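Local coordinates for monosaccharide ABC transporter substrate-binding protein, CUT2 family (Acidothermus cellulolyticus, PDB 4RU1) that binds myo-inositol in its ligand pocket and probably serves as the carbohydrate-binding component of an ABC-type sugar transporter, at residues A214-A217 against V218-A221. Sequence-based numbering, arbitrary orientation.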
loop_
_atom_site.group_PDB
_atom_site.type_symbol
_atom_site.label_atom_id
_atom_site.label_comp_id
_atom_site.label_asym_id
_atom_site.label_seq_id
_atom_site.Cartn_x
_atom_site.Cartn_y
_atom_site.Cartn_z
ATOM N N ALA A 214 16.762 3.844 3.478
ATOM C CA ALA A 214 16.865 5.074 4.186
ATOM C C ALA A 214 17.733 4.932 5.456
ATOM O O ALA A 214 18.525 5.827 5.787
ATOM C CB ALA A 214 15.515 5.629 4.531
ATOM N N ILE A 215 17.586 3.800 6.139
ATOM C CA ILE A 215 18.352 3.567 7.371
ATOM C C ILE A 215 19.848 3.557 6.957
ATOM O O ILE A 215 20.688 4.136 7.639
ATOM C CB ILE A 215 17.985 2.226 8.011
ATOM C CG1 ILE A 215 16.561 2.283 8.578
ATOM C CG2 ILE A 215 18.991 1.808 9.121
ATOM C CD1 ILE A 215 15.987 0.915 8.834
ATOM N N GLN A 216 20.151 2.924 5.841
ATOM C CA GLN A 216 21.507 2.854 5.390
ATOM C C GLN A 216 22.031 4.208 4.889
ATOM O O GLN A 216 23.185 4.639 5.224
ATOM C CB GLN A 216 21.683 1.840 4.277
ATOM C CG GLN A 216 21.531 0.391 4.692
ATOM C CD GLN A 216 22.337 0.086 5.965
ATOM O OE1 GLN A 216 21.785 -0.247 7.007
ATOM N NE2 GLN A 216 23.651 0.215 5.871
ATOM N N ALA A 217 21.157 4.946 4.191
ATOM C CA ALA A 217 21.443 6.332 3.721
ATOM C C ALA A 217 21.732 7.306 4.828
ATOM O O ALA A 217 22.667 8.094 4.705
ATOM C CB ALA A 217 20.280 6.836 2.901
ATOM N N VAL A 218 21.005 7.213 5.916
ATOM C CA VAL A 218 21.287 8.073 7.014
ATOM C C VAL A 218 22.706 7.827 7.528
ATOM O O VAL A 218 23.420 8.794 7.849
ATOM C CB VAL A 218 20.219 7.868 8.129
ATOM C CG1 VAL A 218 20.777 8.264 9.475
ATOM C CG2 VAL A 218 18.917 8.537 7.786
ATOM N N LYS A 219 23.127 6.561 7.674
ATOM C CA LYS A 219 24.529 6.243 8.132
ATOM C C LYS A 219 25.550 6.752 7.120
ATOM O O LYS A 219 26.557 7.380 7.459
ATOM C CB LYS A 219 24.636 4.741 8.345
ATOM C CG LYS A 219 24.463 4.316 9.789
ATOM C CD LYS A 219 24.063 2.848 9.964
ATOM C CE LYS A 219 25.031 1.891 9.310
ATOM N NZ LYS A 219 24.289 0.639 9.029
ATOM N N ASP A 220 25.275 6.494 5.842
ATOM C CA ASP A 220 26.191 6.901 4.793
ATOM C C ASP A 220 26.452 8.442 4.831
ATOM O O ASP A 220 27.567 8.926 4.597
ATOM C CB ASP A 220 25.591 6.585 3.474
ATOM C CG ASP A 220 25.723 5.111 3.057
ATOM O OD1 ASP A 220 26.442 4.315 3.701
ATOM O OD2 ASP A 220 25.020 4.794 2.090
ATOM N N ALA A 221 25.368 9.210 5.010
ATOM C CA ALA A 221 25.376 10.647 5.028
ATOM C C ALA A 221 25.940 11.240 6.344
ATOM O O ALA A 221 26.110 12.454 6.412
ATOM C CB ALA A 221 23.962 11.143 4.858
#
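Val218 packs against the turn before it: its amide donates to Ala214 O over 2.8 Å, and one of its methyls rests on the same oxygen. That methyl is CG2, 3.4 Å from Ala214 O. The torsion explains the touch: CG1 is anti to the backbone N (chi1 155°), and CG2 falls beside that N, close to the oxygen the amide binds. Two more i to i+4 bonds follow along the backbone. Asp220 N reaches Gln216 O at 2.9 Å, and Ala221 N reaches Ala217 O at the same length. The bond from Lys219 N to Ile215 O, at 3.4 Å, is weak.

These residues lie on helix 208-220, toward its C-terminal side, in the beta-alpha-beta unit between strands 202-205 and 226-230. The periplasmic binding protein fold is built from such units. The helix covers its sheet here: Ala214, Ile215 and Val218 all pack on Ile227 of strand 226-230. On helix 183-196, Ala217 meets Ile190 and Val218 meets Leu194. The side chain of Ala214 is about 13 Å from the bound myo-inositol, so the contact is structural packing outside the pocket.

The other face is polar and looser. Gln216 and Lys219 run side by side and point the same way. Lys219 bends at chi3 (56°), which brings NZ back to the Gln216 amide. NZ lies 3.3 Å from Gln216 OE1, a weak hydrogen bond. It is 3.2 Å from Gln216 NE2, but both are donors and no bond forms there. Asp220 is exposed, yet its carboxylate is engaged: OD2 forms a salt bridge with NE of Arg187 in helix 183-196, the residue that Gln216 also touches.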